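DNA polymerase (PDB 2PY5) copies the DNA of phage phi29 by protein-primed, strand-displacing synthesis with high processivity and fidelity, and proofreads it with a 3'-5' exonuclease activity. Local coordinates at residues Ser36-Leu44 against Gly155-Ile166; His485-Lys493 against Tyr500-Glu508. The protein carries 2 engineered substitutions. All blocks are in the same frame, centred on the assembly; numbering follows the deposited sequence.

Interaction 1: Ser36-Leu44 against Gly155-Ile166; sequences SEYKIGNSL and GYKITPEEYAYI. With EDO (1,2-ethanediol), chain P.
I40 and Y163 meet in a helix-on-sheet contact near the surface of the exonuclease region, where edge strand 38-41 of the mixed sheet takes the first turns of helix 160-182 and the loop leading into it. It illustrates how an apolar centre can be framed by polar fastenings. CD1 of I40 sits almost exactly over the middle of one face of the Y163 ring, 3.8 Å from its centroid, a CH-pi contact. The ring reaches there because CG of Y163 lies anti to the backbone N (chi1 -173°), which carries the phenol out to the strand although the side chain does not start out toward it. I166 CG2 packs on I40 CG1 at 4.0 Å, while I158 CD1 approaches I40 CG2 from another direction at 3.9 Å. Y38 OH approaches the phenol edge of Y163, near the ring plane, with the two OH atoms 3.0 Å apart; a water is hydrogen-bonded to both Y163 OH and I40 N. At the loop end, N42 ND2 gives a nearly straight bond of 3.1 Å (172°) to Y156 O, in the plane of its own amide but well above the carbonyl plane. A second water joins N42 O to G155 N. The helix start is fixed separately by a capping box, E162 N to T159 OG1 and T159 N to E162 OE1. I166 also packs beside E14, which is essential for exonucleolysis. Together this is consistent with an apolar seam whose relative position is steadied by directional polar links, the buried E162 carboxylate being held by Y156 OH and R152.

Interaction 2: His485-Lys493 against Tyr500-Glu508; sequences HESTFKRAK and YIQDIYMKE. With EDO (1,2-ethanediol), chain L; EDO (1,2-ethanediol), chain B.
The antiparallel hairpin of strands 491-496 and 499-509, in the polymerization region, brings K493 opposite I501 as a hydrogen-bonded pair, K493 N to I501 O 3.0 Å and I501 N to K493 O 2.9 Å. The case shows how strand 500-508 can pair with the chain on both sides of a corner at K490: residues 485-489, before it, cross at 112°, and 491-493, after it, run antiparallel. D503 N bonds to R491 O at 3.0 Å, K490 N points almost along the C=O axis of D503 at 2.8 Å, and Y505 N bonds to T488 O at 3.0 Å. On the face that carries R491, D503 and I501, R491 NE meets D503 OD2 at 2.8 Å, within the guanidinium plane but from above the carboxylate; NH2 adds a weak second bond. On the other face the amide of Q502 lies obliquely against the F489 ring, and its NE2 is bonded to Y494 OH. K490 CB makes an off-centre CH-pi contact with the Y505 ring, approaching obliquely; Y505 OH bonds to E244. Y500, probably involved in binding template-primer structures, is backbone-bonded to K529. The chemistry implies a buried backbone network with the salt bridge toward the more exposed side, where R491 also has a cation-pi partner in F543.

Interaction 1 and interaction 2 share no helix, strand or sheet: their centres lie about 44 Å apart and their nearest atoms about 27 Å. They also follow one another along the chain, the first being complete before the second begins. Residues 36-44 and 155-166, separated by 110 residues, lay a helix on the edge of the mixed sheet of the exonuclease region. Residues 485-493 and 500-508 are near neighbours in sequence and shape an antiparallel sheet of the polymerization region. One is thus long-range packing and the other a local contact built around a hairpin, and each belongs to one of the two activities, degradation and synthesis, that this single chain combines.

Interaction 1: Ser36-Leu44 against Gly155-Ile166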
loop_
_atom_site.group_PDB
_atom_site.type_symbol
_atom_site.label_atom_id
_atom_site.label_comp_id
_atom_site.label_asym_id
_atom_site.label_seq_id
_atom_site.Cartn_x
_atom_site.Cartn_y
_atom_site.Cartn_z
ATOM N N SER F 36 4.195 -0.450 -31.338
ATOM C CA SER F 36 3.747 -1.034 -32.603
ATOM C C SER F 36 4.024 -2.542 -32.710
ATOM O O SER F 36 3.408 -3.226 -33.529
ATOM C CB SER F 36 4.383 -0.296 -33.803
ATOM O OG SER F 36 5.690 -0.775 -34.098
ATOM N N GLU F 37 4.955 -3.051 -31.899
ATOM C CA GLU F 37 5.261 -4.485 -31.867
ATOM C C GLU F 37 4.426 -5.154 -30.784
ATOM O O GLU F 37 4.691 -4.991 -29.581
ATOM C CB GLU F 37 6.742 -4.735 -31.565
ATOM C CG GLU F 37 7.111 -6.213 -31.599
ATOM C CD GLU F 37 8.397 -6.541 -30.885
ATOM O OE1 GLU F 37 9.272 -5.650 -30.761
ATOM O OE2 GLU F 37 8.538 -7.709 -30.463
ATOM N N TYR F 38 3.416 -5.900 -31.212
ATOM C CA TYR F 38 2.505 -6.518 -30.276
ATOM C C TYR F 38 1.834 -7.731 -30.907
ATOM O O TYR F 38 1.801 -7.870 -32.124
ATOM C CB TYR F 38 1.467 -5.492 -29.791
ATOM C CG TYR F 38 0.305 -5.316 -30.730
ATOM C CD1 TYR F 38 -0.879 -6.003 -30.515
ATOM C CD2 TYR F 38 0.396 -4.494 -31.831
ATOM C CE1 TYR F 38 -1.937 -5.875 -31.349
ATOM C CE2 TYR F 38 -0.673 -4.354 -32.692
ATOM C CZ TYR F 38 -1.839 -5.058 -32.444
ATOM O OH TYR F 38 -2.920 -4.937 -33.289
ATOM N N LYS F 39 1.315 -8.606 -30.057
ATOM C CA LYS F 39 0.576 -9.757 -30.531
ATOM C C LYS F 39 -0.463 -10.181 -29.505
ATOM O O LYS F 39 -0.205 -10.179 -28.299
ATOM C CB LYS F 39 1.521 -10.918 -30.834
ATOM C CG LYS F 39 0.783 -12.109 -31.479
ATOM C CD LYS F 39 1.688 -13.083 -32.211
ATOM C CE LYS F 39 0.887 -14.291 -32.745
ATOM N NZ LYS F 39 0.018 -13.966 -33.929
ATOM N N ILE F 40 -1.647 -10.508 -30.004
ATOM C CA ILE F 40 -2.713 -11.085 -29.195
ATOM C C ILE F 40 -3.112 -12.427 -29.800
ATOM O O ILE F 40 -3.293 -12.540 -31.018
ATOM C CB ILE F 40 -3.916 -10.124 -29.125
ATOM C CG1 ILE F 40 -3.527 -8.878 -28.318
ATOM C CG2 ILE F 40 -5.144 -10.807 -28.513
ATOM C CD1 ILE F 40 -4.425 -7.698 -28.545
ATOM N N GLY F 41 -3.241 -13.443 -28.945
ATOM C CA GLY F 41 -3.575 -14.795 -29.381
ATOM C C GLY F 41 -4.415 -15.519 -28.348
ATOM O O GLY F 41 -4.694 -14.978 -27.274
ATOM N N ASN F 42 -4.789 -16.760 -28.662
ATOM C CA ASN F 42 -5.718 -17.506 -27.818
ATOM C C ASN F 42 -5.135 -18.805 -27.263
ATOM O O ASN F 42 -5.869 -19.696 -26.868
ATOM C CB ASN F 42 -7.036 -17.749 -28.565
ATOM C CG ASN F 42 -6.916 -18.786 -29.672
ATOM O OD1 ASN F 42 -5.810 -19.250 -29.988
ATOM N ND2 ASN F 42 -8.063 -19.177 -30.266
ATOM N N SER F 43 -3.810 -18.888 -27.206
ATOM C CA SER F 43 -3.116 -20.102 -26.747
ATOM C C SER F 43 -1.984 -19.789 -25.781
ATOM O O SER F 43 -1.049 -19.107 -26.151
ATOM C CB SER F 43 -2.541 -20.835 -27.958
ATOM O OG SER F 43 -1.661 -21.873 -27.577
ATOM N N LEU F 44 -2.075 -20.289 -24.548
ATOM C CA LEU F 44 -0.972 -20.158 -23.594
ATOM C C LEU F 44 0.268 -20.870 -24.105
ATOM O O LEU F 44 1.382 -20.382 -23.914
ATOM C CB LEU F 44 -1.348 -20.687 -22.201
ATOM C CG LEU F 44 -0.305 -20.512 -21.096
ATOM C CD1 LEU F 44 0.141 -19.027 -20.976
ATOM C CD2 LEU F 44 -0.813 -20.982 -19.743
ATOM N N GLY F 155 -9.828 -22.858 -27.774
ATOM C CA GLY F 155 -9.743 -22.421 -29.179
ATOM C C GLY F 155 -10.763 -21.363 -29.552
ATOM O O GLY F 155 -10.909 -21.005 -30.722
ATOM N N TYR F 156 -11.487 -20.873 -28.551
ATOM C CA TYR F 156 -12.468 -19.809 -28.734
ATOM C C TYR F 156 -11.858 -18.630 -29.496
ATOM O O TYR F 156 -10.738 -18.175 -29.186
ATOM C CB TYR F 156 -13.018 -19.358 -27.365
ATOM C CG TYR F 156 -13.743 -18.037 -27.370
ATOM C CD1 TYR F 156 -15.077 -17.963 -27.734
ATOM C CD2 TYR F 156 -13.106 -16.867 -26.986
ATOM C CE1 TYR F 156 -15.754 -16.761 -27.741
ATOM C CE2 TYR F 156 -13.783 -15.653 -27.001
ATOM C CZ TYR F 156 -15.104 -15.612 -27.367
ATOM O OH TYR F 156 -15.788 -14.421 -27.373
ATOM N N LYS F 157 -12.600 -18.168 -30.500
ATOM C CA LYS F 157 -12.185 -17.068 -31.366
ATOM C C LYS F 157 -12.396 -15.713 -30.694
ATOM O O LYS F 157 -13.529 -15.323 -30.405
ATOM C CB LYS F 157 -12.987 -17.130 -32.663
ATOM C CG LYS F 157 -12.763 -15.998 -33.649
ATOM C CD LYS F 157 -13.349 -16.373 -34.997
ATOM C CE LYS F 157 -13.631 -15.179 -35.877
ATOM N NZ LYS F 157 -14.286 -15.613 -37.147
ATOM N N ILE F 158 -11.304 -14.989 -30.481
ATOM C CA ILE F 158 -11.354 -13.674 -29.849
ATOM C C ILE F 158 -12.075 -12.674 -30.760
ATOM O O ILE F 158 -11.753 -12.567 -31.947
ATOM C CB ILE F 158 -9.925 -13.148 -29.529
ATOM C CG1 ILE F 158 -9.169 -14.123 -28.613
ATOM C CG2 ILE F 158 -9.998 -11.787 -28.865
ATOM C CD1 ILE F 158 -7.682 -13.807 -28.487
ATOM N N THR F 159 -13.068 -11.967 -30.213
ATOM C CA THR F 159 -13.835 -10.987 -30.987
ATOM C C THR F 159 -13.017 -9.703 -31.172
ATOM O O THR F 159 -12.062 -9.472 -30.440
ATOM C CB THR F 159 -15.193 -10.640 -30.324
ATOM O OG1 THR F 159 -14.973 -9.916 -29.106
ATOM C CG2 THR F 159 -16.017 -11.904 -30.048
ATOM N N PRO F 160 -13.376 -8.874 -32.170
ATOM C CA PRO F 160 -12.711 -7.571 -32.313
ATOM C C PRO F 160 -12.780 -6.708 -31.046
ATOM O O PRO F 160 -11.809 -6.019 -30.711
ATOM C CB PRO F 160 -13.473 -6.914 -33.465
ATOM C CG PRO F 160 -14.012 -8.047 -34.243
ATOM C CD PRO F 160 -14.357 -9.101 -33.242
ATOM N N GLU F 161 -13.914 -6.780 -30.348
ATOM C CA GLU F 161 -14.146 -6.022 -29.113
ATOM C C GLU F 161 -13.245 -6.505 -27.964
ATOM O O GLU F 161 -12.632 -5.698 -27.246
ATOM C CB GLU F 161 -15.625 -6.126 -28.713
ATOM C CG GLU F 161 -16.595 -5.451 -29.690
ATOM C CD GLU F 161 -17.029 -6.332 -30.881
ATOM O OE1 GLU F 161 -16.561 -7.485 -31.030
ATOM O OE2 GLU F 161 -17.854 -5.851 -31.684
ATOM N N GLU F 162 -13.151 -7.822 -27.794
ATOM C CA GLU F 162 -12.256 -8.411 -26.799
ATOM C C GLU F 162 -10.791 -8.085 -27.107
ATOM O O GLU F 162 -10.009 -7.761 -26.206
ATOM C CB GLU F 162 -12.449 -9.927 -26.760
ATOM C CG GLU F 162 -13.792 -10.341 -26.187
ATOM C CD GLU F 162 -14.157 -11.789 -26.510
ATOM O OE1 GLU F 162 -13.487 -12.429 -27.355
ATOM O OE2 GLU F 162 -15.116 -12.284 -25.913
ATOM N N TYR F 163 -10.431 -8.182 -28.382
ATOM C CA TYR F 163 -9.077 -7.883 -28.871
ATOM C C TYR F 163 -8.692 -6.443 -28.541
ATOM O O TYR F 163 -7.588 -6.181 -28.080
ATOM C CB TYR F 163 -9.037 -8.121 -30.387
ATOM C CG TYR F 163 -7.678 -8.019 -31.064
ATOM C CD1 TYR F 163 -6.978 -9.159 -31.442
ATOM C CD2 TYR F 163 -7.123 -6.772 -31.381
ATOM C CE1 TYR F 163 -5.749 -9.068 -32.097
ATOM C CE2 TYR F 163 -5.895 -6.671 -32.016
ATOM C CZ TYR F 163 -5.214 -7.822 -32.378
ATOM O OH TYR F 163 -4.007 -7.727 -33.022
ATOM N N ALA F 164 -9.621 -5.525 -28.781
ATOM C CA ALA F 164 -9.400 -4.102 -28.502
ATOM C C ALA F 164 -9.197 -3.844 -27.013
ATOM O O ALA F 164 -8.341 -3.035 -26.629
ATOM C CB ALA F 164 -10.572 -3.280 -29.041
ATOM N N TYR F 165 -9.976 -4.519 -26.165
ATOM C CA TYR F 165 -9.816 -4.382 -24.715
ATOM C C TYR F 165 -8.440 -4.871 -24.252
ATOM O O TYR F 165 -7.784 -4.240 -23.422
ATOM C CB TYR F 165 -10.888 -5.174 -23.957
ATOM C CG TYR F 165 -12.189 -4.449 -23.708
ATOM C CD1 TYR F 165 -12.216 -3.213 -23.065
ATOM C CD2 TYR F 165 -13.406 -5.024 -24.078
ATOM C CE1 TYR F 165 -13.416 -2.554 -22.827
ATOM C CE2 TYR F 165 -14.610 -4.376 -23.836
ATOM C CZ TYR F 165 -14.608 -3.142 -23.212
ATOM O OH TYR F 165 -15.802 -2.495 -22.973
ATOM N N ILE F 166 -8.013 -6.014 -24.779
ATOM C CA ILE F 166 -6.739 -6.603 -24.400
ATOM C C ILE F 166 -5.587 -5.700 -24.854
ATOM O O ILE F 166 -4.657 -5.425 -24.089
ATOM C CB ILE F 166 -6.586 -8.042 -24.990
ATOM C CG1 ILE F 166 -7.663 -8.973 -24.409
ATOM C CG2 ILE F 166 -5.169 -8.595 -24.708
ATOM C CD1 ILE F 166 -7.898 -10.254 -25.235
HETATM C C1 EDO P . -0.581 -24.672 -29.312
HETATM O O1 EDO P . -0.871 -23.348 -29.772
HETATM C C2 EDO P . -1.699 -25.189 -28.415
HETATM O O2 EDO P . -1.392 -26.505 -27.923
HETATM O O HOH W 1 -2.215 -9.728 -32.820
HETATM O O HOH W 2 -8.399 -20.845 -26.238
#

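Interaction 2: His485-Lys493 against Tyr500-Glu508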
loop_
_atom_site.group_PDB
_atom_site.type_symbol
_atom_site.label_atom_id
_atom_site.label_comp_id
_atom_site.label_asym_id
_atom_site.label_seq_id
_atom_site.Cartn_x
_atom_site.Cartn_y
_atom_site.Cartn_z
ATOM N N HIS F 485 -9.097 21.870 5.273
ATOM C CA HIS F 485 -10.527 21.610 5.371
ATOM C C HIS F 485 -10.928 21.000 4.030
ATOM O O HIS F 485 -10.994 21.685 2.997
ATOM C CB HIS F 485 -11.293 22.892 5.673
ATOM C CG HIS F 485 -12.782 22.712 5.716
ATOM N ND1 HIS F 485 -13.656 23.779 5.623
ATOM C CD2 HIS F 485 -13.550 21.597 5.822
ATOM C CE1 HIS F 485 -14.898 23.324 5.691
ATOM N NE2 HIS F 485 -14.862 22.006 5.789
ATOM N N GLU F 486 -11.168 19.703 4.047
ATOM C CA GLU F 486 -11.336 18.928 2.838
ATOM C C GLU F 486 -12.773 18.947 2.338
ATOM O O GLU F 486 -13.011 19.018 1.124
ATOM C CB GLU F 486 -10.902 17.493 3.113
ATOM C CG GLU F 486 -10.951 16.567 1.930
ATOM C CD GLU F 486 -10.203 15.306 2.222
ATOM O OE1 GLU F 486 -10.824 14.358 2.760
ATOM O OE2 GLU F 486 -8.975 15.273 1.961
ATOM N N SER F 487 -13.724 18.838 3.266
ATOM C CA SER F 487 -15.124 18.743 2.890
ATOM C C SER F 487 -16.021 19.024 4.066
ATOM O O SER F 487 -15.577 19.066 5.227
ATOM C CB SER F 487 -15.445 17.354 2.351
ATOM O OG SER F 487 -15.219 16.388 3.341
ATOM N N THR F 488 -17.287 19.246 3.739
ATOM C CA THR F 488 -18.356 19.387 4.727
ATOM C C THR F 488 -19.518 18.535 4.266
ATOM O O THR F 488 -19.822 18.512 3.078
ATOM C CB THR F 488 -18.798 20.851 4.866
ATOM O OG1 THR F 488 -17.649 21.667 5.143
ATOM C CG2 THR F 488 -19.857 21.027 5.964
ATOM N N PHE F 489 -20.133 17.805 5.204
ATOM C CA PHE F 489 -21.264 16.939 4.867
ATOM C C PHE F 489 -22.562 17.354 5.555
ATOM O O PHE F 489 -22.554 18.008 6.601
ATOM C CB PHE F 489 -20.929 15.447 5.112
ATOM C CG PHE F 489 -20.486 15.106 6.533
ATOM C CD1 PHE F 489 -21.419 14.890 7.549
ATOM C CD2 PHE F 489 -19.142 14.906 6.818
ATOM C CE1 PHE F 489 -21.013 14.523 8.827
ATOM C CE2 PHE F 489 -18.734 14.537 8.078
ATOM C CZ PHE F 489 -19.698 14.351 9.090
ATOM N N LYS F 490 -23.677 16.984 4.929
ATOM C CA LYS F 490 -25.026 17.244 5.447
ATOM C C LYS F 490 -25.448 16.179 6.449
ATOM O O LYS F 490 -26.154 16.455 7.419
ATOM C CB LYS F 490 -26.029 17.318 4.288
ATOM C CG LYS F 490 -27.490 17.407 4.681
ATOM C CD LYS F 490 -27.829 18.574 5.645
ATOM C CE LYS F 490 -29.338 18.700 5.935
ATOM N NZ LYS F 490 -29.961 17.486 6.527
ATOM N N ARG F 491 -25.031 14.942 6.188
ATOM C CA ARG F 491 -25.306 13.853 7.088
ATOM C C ARG F 491 -24.320 12.736 6.803
ATOM O O ARG F 491 -23.648 12.740 5.773
ATOM C CB ARG F 491 -26.743 13.357 6.936
ATOM C CG ARG F 491 -27.081 12.843 5.574
ATOM C CD ARG F 491 -28.417 12.084 5.541
ATOM N NE ARG F 491 -28.685 11.551 4.205
ATOM C CZ ARG F 491 -29.682 10.718 3.903
ATOM N NH1 ARG F 491 -30.513 10.274 4.833
ATOM N NH2 ARG F 491 -29.827 10.290 2.661
ATOM N N ALA F 492 -24.235 11.799 7.730
ATOM C CA ALA F 492 -23.254 10.727 7.644
ATOM C C ALA F 492 -23.706 9.565 8.523
ATOM O O ALA F 492 -24.614 9.697 9.343
ATOM C CB ALA F 492 -21.874 11.225 8.057
ATOM N N LYS F 493 -23.089 8.408 8.303
ATOM C CA LYS F 493 -23.268 7.257 9.164
ATOM C C LYS F 493 -21.982 6.437 9.167
ATOM O O LYS F 493 -21.462 6.056 8.110
ATOM C CB LYS F 493 -24.460 6.402 8.741
ATOM C CG LYS F 493 -24.742 5.253 9.739
ATOM C CD LYS F 493 -25.899 4.377 9.302
ATOM C CE LYS F 493 -27.263 4.930 9.686
ATOM N NZ LYS F 493 -28.288 3.852 9.574
ATOM N N TYR F 500 -17.962 3.878 6.468
ATOM C CA TYR F 500 -18.868 4.998 6.655
ATOM C C TYR F 500 -19.389 5.519 5.316
ATOM O O TYR F 500 -18.849 5.210 4.260
ATOM C CB TYR F 500 -18.178 6.133 7.434
ATOM C CG TYR F 500 -17.051 6.810 6.700
ATOM C CD1 TYR F 500 -17.311 7.905 5.915
ATOM C CD2 TYR F 500 -15.739 6.360 6.792
ATOM C CE1 TYR F 500 -16.311 8.558 5.238
ATOM C CE2 TYR F 500 -14.727 7.019 6.095
ATOM C CZ TYR F 500 -15.043 8.115 5.328
ATOM O OH TYR F 500 -14.091 8.829 4.609
ATOM N N ILE F 501 -20.466 6.293 5.393
ATOM C CA ILE F 501 -21.009 7.007 4.248
ATOM C C ILE F 501 -21.201 8.466 4.628
ATOM O O ILE F 501 -21.396 8.796 5.807
ATOM C CB ILE F 501 -22.347 6.411 3.725
ATOM C CG1 ILE F 501 -23.435 6.363 4.813
ATOM C CG2 ILE F 501 -22.119 5.011 3.167
ATOM C CD1 ILE F 501 -24.752 5.751 4.369
ATOM N N GLN F 502 -21.126 9.334 3.623
ATOM C CA GLN F 502 -21.433 10.757 3.795
ATOM C C GLN F 502 -22.190 11.296 2.605
ATOM O O GLN F 502 -21.963 10.867 1.473
ATOM C CB GLN F 502 -20.144 11.570 3.922
ATOM C CG GLN F 502 -19.257 11.181 5.104
ATOM C CD GLN F 502 -17.901 11.832 5.055
ATOM O OE1 GLN F 502 -17.400 12.175 3.981
ATOM N NE2 GLN F 502 -17.271 11.967 6.223
ATOM N N ASP F 503 -23.100 12.241 2.873
ATOM C CA ASP F 503 -23.745 13.083 1.849
ATOM C C ASP F 503 -22.981 14.412 1.891
ATOM O O ASP F 503 -23.171 15.223 2.802
ATOM C CB ASP F 503 -25.218 13.353 2.169
ATOM C CG ASP F 503 -26.177 12.304 1.596
ATOM O OD1 ASP F 503 -25.757 11.432 0.817
ATOM O OD2 ASP F 503 -27.381 12.407 1.907
ATOM N N ILE F 504 -22.086 14.608 0.933
ATOM C CA ILE F 504 -21.134 15.734 0.967
ATOM C C ILE F 504 -21.655 16.915 0.143
ATOM O O ILE F 504 -22.088 16.747 -0.983
ATOM C CB ILE F 504 -19.749 15.290 0.441
ATOM C CG1 ILE F 504 -19.161 14.205 1.350
ATOM C CG2 ILE F 504 -18.805 16.484 0.314
ATOM C CD1 ILE F 504 -17.832 13.597 0.840
ATOM N N TYR F 505 -21.587 18.120 0.717
ATOM C CA TYR F 505 -21.941 19.345 0.029
ATOM C C TYR F 505 -20.992 19.617 -1.135
ATOM O O TYR F 505 -19.778 19.611 -0.952
ATOM C CB TYR F 505 -21.875 20.517 0.997
ATOM C CG TYR F 505 -22.997 20.610 2.011
ATOM C CD1 TYR F 505 -22.728 20.531 3.373
ATOM C CD2 TYR F 505 -24.306 20.855 1.613
ATOM C CE1 TYR F 505 -23.741 20.652 4.315
ATOM C CE2 TYR F 505 -25.327 20.980 2.541
ATOM C CZ TYR F 505 -25.037 20.878 3.891
ATOM O OH TYR F 505 -26.055 21.016 4.812
ATOM N N MET F 506 -21.567 19.809 -2.321
ATOM C CA MET F 506 -20.812 20.089 -3.536
ATOM C C MET F 506 -21.395 21.313 -4.228
ATOM O O MET F 506 -22.569 21.636 -4.065
ATOM C CB MET F 506 -20.874 18.911 -4.507
ATOM C CG MET F 506 -20.411 17.592 -3.941
ATOM S SD MET F 506 -18.655 17.507 -3.554
ATOM C CE MET F 506 -17.922 17.311 -5.187
ATOM N N LYS F 507 -20.570 21.977 -5.028
ATOM C CA LYS F 507 -21.011 23.117 -5.799
ATOM C C LYS F 507 -20.468 23.028 -7.222
ATOM O O LYS F 507 -19.363 22.521 -7.438
ATOM C CB LYS F 507 -20.578 24.425 -5.139
ATOM C CG LYS F 507 -19.098 24.583 -4.915
ATOM C CD LYS F 507 -18.805 25.985 -4.437
ATOM C CE LYS F 507 -17.433 26.100 -3.866
ATOM N NZ LYS F 507 -17.109 27.507 -3.525
ATOM N N GLU F 508 -21.257 23.520 -8.166
ATOM C CA GLU F 508 -20.892 23.529 -9.572
ATOM C C GLU F 508 -20.029 24.761 -9.838
ATOM O O GLU F 508 -20.480 25.880 -9.608
ATOM C CB GLU F 508 -22.158 23.583 -10.439
ATOM C CG GLU F 508 -21.953 23.208 -11.906
ATOM C CD GLU F 508 -22.234 21.737 -12.186
ATOM O OE1 GLU F 508 -21.758 20.881 -11.407
ATOM O OE2 GLU F 508 -22.928 21.438 -13.183
HETATM C C1 EDO L . -31.097 14.531 4.778
HETATM O O1 EDO L . -29.963 15.287 5.166
HETATM C C2 EDO L . -32.019 14.377 5.982
HETATM O O2 EDO L . -33.192 15.182 5.795
HETATM C C1 EDO B . -15.049 22.470 2.019
HETATM O O1 EDO B . -13.670 22.422 1.639
HETATM C C2 EDO B . -15.528 23.917 2.045
HETATM O O2 EDO B . -15.071 24.635 0.886
HETATM O O HOH W 3 -17.344 15.309 4.029
HETATM O O HOH W 4 -17.696 19.814 1.034
HETATM O O HOH W 5 -27.977 9.958 -0.141
#